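Local atomic coordinates of probable manganase-dependent inorganic pyrophosphatase (Clostridium perfringens, PDB entry 3L2B), a protein that probably hydrolyses inorganic pyrophosphate to phosphate with manganese, its regulatory CBS-domain region binding diadenosine tetraphosphate as an activator and AMP as an inhibitor. Residues L12-I17 / V230-F236. Residues are numbered along the deposited sequence; the frame is centred on the assembly and turned at random.
Sequences LEMDKI and VGSIARF
Asp15 N donates to Ser232 O at 2.7 Å, and Ser232 N answers with an equally short bond to Asp15 O. Asp15 and Ser232 thus make a single antiparallel hydrogen-bonded pair, joining an otherwise irregular segment, 12-17, to strand 229-234. Both bonds are well short of straight, the second with an N-H...O angle of 137°. Beyond the pair, a water carries the link onward: it accepts from Ala234 N, 2.8 Å away, and gives a longer bond, 3.3 Å, to Glu13 O.

Gly231 suits the place where the chains come close: with no side chain, it lets Asp15 O come within 3.2 Å of its CA. Its backbone conformation, too, is one that glycine takes up comfortably.

Apolar groups fill the flanks. Ile233 CG1 stands anti to the backbone N (chi1 -174°), and the extended chain brings CD1 tightly against Leu12 CD1 at 3.2 Å; that same leucine methyl reaches Phe236 CZ. Met14, bent at chi3, lays its flexible thioether with SD 3.8 Å from Val230 CG1. On another side Ile17 CD1 presses on Ser232 CB, 3.3 Å away, a tight fit that a side chain as short as serine's allows.

Val230 and Gly231 sit together opposite Val222 of strand 219-223, forming a classic beta bulge, and the contact ties the N-terminal part of one CBS sequence to the edge strand of the other, as in the paired CBS motifs of a Bateman domain.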
ATOM      1  N   LEU A  12      32.109  -6.594  17.142  1.00 53.13           N
ATOM      2  CA  LEU A  12      31.632  -7.180  15.887  1.00 54.54           C
ATOM      3  C   LEU A  12      31.504  -6.121  14.819  1.00 55.76           C
ATOM      4  O   LEU A  12      31.531  -4.919  15.083  1.00 55.80           O
ATOM      5  CB  LEU A  12      30.282  -7.881  16.067  1.00 53.93           C
ATOM      6  CG  LEU A  12      30.303  -9.112  16.965  1.00 55.41           C
ATOM      7  CD1 LEU A  12      28.903  -9.556  17.295  1.00 56.69           C
ATOM      8  CD2 LEU A  12      31.056 -10.233  16.296  1.00 56.94           C
ATOM      9  N   GLU A  13      31.371  -6.606  13.598  1.00 57.32           N
ATOM     10  CA  GLU A  13      31.108  -5.740  12.456  1.00 58.78           C
ATOM     11  C   GLU A  13      29.649  -5.371  12.536  1.00 57.56           C
ATOM     12  O   GLU A  13      28.798  -6.237  12.695  1.00 56.51           O
ATOM     13  CB  GLU A  13      31.334  -6.466  11.134  1.00 60.12           C
ATOM     14  CG  GLU A  13      32.669  -7.161  11.003  1.00 64.85           C
ATOM     15  CD  GLU A  13      33.786  -6.206  10.685  1.00 69.46           C
ATOM     16  OE1 GLU A  13      33.709  -5.575   9.607  1.00 71.43           O
ATOM     17  OE2 GLU A  13      34.729  -6.096  11.508  1.00 71.93           O
ATOM     18  N   MET A  14      29.360  -4.090  12.425  1.00 57.46           N
ATOM     19  CA  MET A  14      27.979  -3.702  12.332  1.00 57.55           C
ATOM     20  C   MET A  14      27.714  -2.633  11.294  1.00 57.95           C
ATOM     21  O   MET A  14      28.593  -1.867  10.895  1.00 57.98           O
ATOM     22  CB  MET A  14      27.422  -3.322  13.708  1.00 57.06           C
ATOM     23  CG  MET A  14      28.148  -2.234  14.418  1.00 58.98           C
ATOM     24  SD  MET A  14      27.431  -1.954  16.052  1.00 62.95           S
ATOM     25  CE  MET A  14      28.042  -3.396  16.951  1.00 57.61           C
ATOM     26  N   ASP A  15      26.463  -2.641  10.857  1.00 57.88           N
ATOM     27  CA  ASP A  15      25.944  -1.649   9.933  1.00 58.64           C
ATOM     28  C   ASP A  15      25.563  -0.416  10.720  1.00 58.61           C
ATOM     29  O   ASP A  15      24.645  -0.441  11.552  1.00 58.50           O
ATOM     30  CB  ASP A  15      24.711  -2.166   9.189  1.00 58.47           C
ATOM     31  CG  ASP A  15      24.926  -3.525   8.561  1.00 59.05           C
ATOM     32  OD1 ASP A  15      25.966  -3.752   7.910  1.00 60.39           O
ATOM     33  OD2 ASP A  15      24.032  -4.375   8.717  1.00 62.15           O
ATOM     34  N   LYS A  16      26.278   0.666  10.459  1.00 59.59           N
ATOM     35  CA  LYS A  16      25.899   1.949  11.002  1.00 60.02           C
ATOM     36  C   LYS A  16      24.754   2.406  10.142  1.00 59.47           C
ATOM     37  O   LYS A  16      24.896   2.566   8.942  1.00 61.04           O
ATOM     38  CB  LYS A  16      27.047   2.950  10.950  1.00 61.54           C
ATOM     39  CG  LYS A  16      28.301   2.491  11.663  1.00 63.86           C
ATOM     40  CD  LYS A  16      28.078   2.284  13.166  1.00 65.60           C
ATOM     41  CE  LYS A  16      29.261   1.537  13.806  1.00 67.39           C
ATOM     42  NZ  LYS A  16      30.602   1.928  13.240  1.00 69.35           N
ATOM     43  N   ILE A  17      23.591   2.549  10.741  1.00 58.32           N
ATOM     44  CA  ILE A  17      22.439   3.083  10.014  1.00 57.30           C
ATOM     45  C   ILE A  17      21.996   4.289  10.767  1.00 55.92           C
ATOM     46  O   ILE A  17      21.753   4.199  11.968  1.00 55.24           O
ATOM     47  CB  ILE A  17      21.222   2.137  10.006  1.00 56.94           C
ATOM     48  CG1 ILE A  17      21.614   0.665   9.833  1.00 57.90           C
ATOM     49  CG2 ILE A  17      20.209   2.581   8.934  1.00 57.02           C
ATOM     50  CD1 ILE A  17      20.432  -0.258  10.087  1.00 58.57           C
ATOM     51  N   VAL A 230      23.129   2.641  17.953  1.00 58.14           N
ATOM     52  CA  VAL A 230      24.490   2.693  17.438  1.00 58.58           C
ATOM     53  C   VAL A 230      24.632   1.992  16.100  1.00 58.17           C
ATOM     54  O   VAL A 230      25.712   1.984  15.516  1.00 59.08           O
ATOM     55  CB  VAL A 230      25.487   2.095  18.453  1.00 58.83           C
ATOM     56  CG1 VAL A 230      26.574   1.329  17.753  1.00 59.51           C
ATOM     57  CG2 VAL A 230      26.076   3.218  19.322  1.00 59.54           C
ATOM     58  N   GLY A 231      23.530   1.408  15.631  1.00 57.15           N
ATOM     59  CA  GLY A 231      23.512   0.679  14.367  1.00 56.27           C
ATOM     60  C   GLY A 231      22.691  -0.603  14.340  1.00 54.87           C
ATOM     61  O   GLY A 231      21.688  -0.761  15.016  1.00 53.76           O
ATOM     62  N   SER A 232      23.167  -1.536  13.538  1.00 54.11           N
ATOM     63  CA  SER A 232      22.459  -2.786  13.309  1.00 53.10           C
ATOM     64  C   SER A 232      23.466  -3.887  13.032  1.00 52.86           C
ATOM     65  O   SER A 232      24.512  -3.664  12.404  1.00 53.03           O
ATOM     66  CB  SER A 232      21.485  -2.616  12.154  1.00 52.66           C
ATOM     67  OG  SER A 232      20.995  -3.855  11.697  1.00 53.12           O
ATOM     68  N   ILE A 233      23.170  -5.062  13.557  1.00 52.35           N
ATOM     69  CA  ILE A 233      24.005  -6.239  13.322  1.00 52.52           C
ATOM     70  C   ILE A 233      23.186  -7.340  12.619  1.00 52.83           C
ATOM     71  O   ILE A 233      22.016  -7.527  12.905  1.00 51.04           O
ATOM     72  CB  ILE A 233      24.658  -6.755  14.653  1.00 51.89           C
ATOM     73  CG1 ILE A 233      25.635  -7.870  14.349  1.00 53.45           C
ATOM     74  CG2 ILE A 233      23.640  -7.263  15.636  1.00 50.25           C
ATOM     75  CD1 ILE A 233      26.740  -8.033  15.410  1.00 55.89           C
ATOM     76  N   ALA A 234      23.831  -8.044  11.698  1.00 54.70           N
ATOM     77  CA  ALA A 234      23.210  -9.184  10.999  1.00 56.70           C
ATOM     78  C   ALA A 234      23.281 -10.472  11.823  1.00 58.09           C
ATOM     79  O   ALA A 234      24.209 -10.690  12.606  1.00 58.02           O
ATOM     80  CB  ALA A 234      23.857  -9.407   9.626  1.00 56.89           C
ATOM     81  N   ARG A 235      22.273 -11.306  11.636  1.00 60.00           N
ATOM     82  CA  ARG A 235      22.219 -12.642  12.252  1.00 62.55           C
ATOM     83  C   ARG A 235      23.417 -13.414  11.755  1.00 63.84           C
ATOM     84  O   ARG A 235      23.688 -13.438  10.567  1.00 64.44           O
ATOM     85  CB  ARG A 235      20.915 -13.357  11.876  1.00 63.36           C
ATOM     86  CG  ARG A 235      20.705 -14.741  12.490  1.00 67.40           C
ATOM     87  CD  ARG A 235      19.203 -15.130  12.524  1.00 70.35           C
ATOM     88  NE  ARG A 235      18.975 -16.535  12.197  1.00 75.62           N
ATOM     89  CZ  ARG A 235      19.125 -17.554  13.043  1.00 78.98           C
ATOM     90  NH1 ARG A 235      19.509 -17.346  14.295  1.00 79.56           N
ATOM     91  NH2 ARG A 235      18.902 -18.795  12.627  1.00 81.57           N
ATOM     92  N   PHE A 236      24.156 -14.017  12.669  1.00 65.42           N
ATOM     93  CA  PHE A 236      25.447 -14.635  12.284  1.00 67.46           C
ATOM     94  C   PHE A 236      25.253 -15.847  11.389  1.00 68.80           C
ATOM     95  O   PHE A 236      26.175 -16.210  10.663  1.00 70.70           O
ATOM     96  CB  PHE A 236      26.282 -15.044  13.496  1.00 67.71           C
ATOM     97  CG  PHE A 236      26.379 -13.980  14.533  1.00 68.55           C
ATOM     98  CD1 PHE A 236      26.697 -12.673  14.179  1.00 69.03           C
ATOM     99  CD2 PHE A 236      26.127 -14.273  15.865  1.00 69.80           C
ATOM    100  CE1 PHE A 236      26.765 -11.692  15.134  1.00 68.56           C
ATOM    101  CE2 PHE A 236      26.191 -13.288  16.826  1.00 69.34           C
ATOM    102  CZ  PHE A 236      26.510 -12.004  16.467  1.00 69.20           C
TER
HETATM  103  O   HOH W   1      26.270  -7.060  10.746  1.00 57.90           O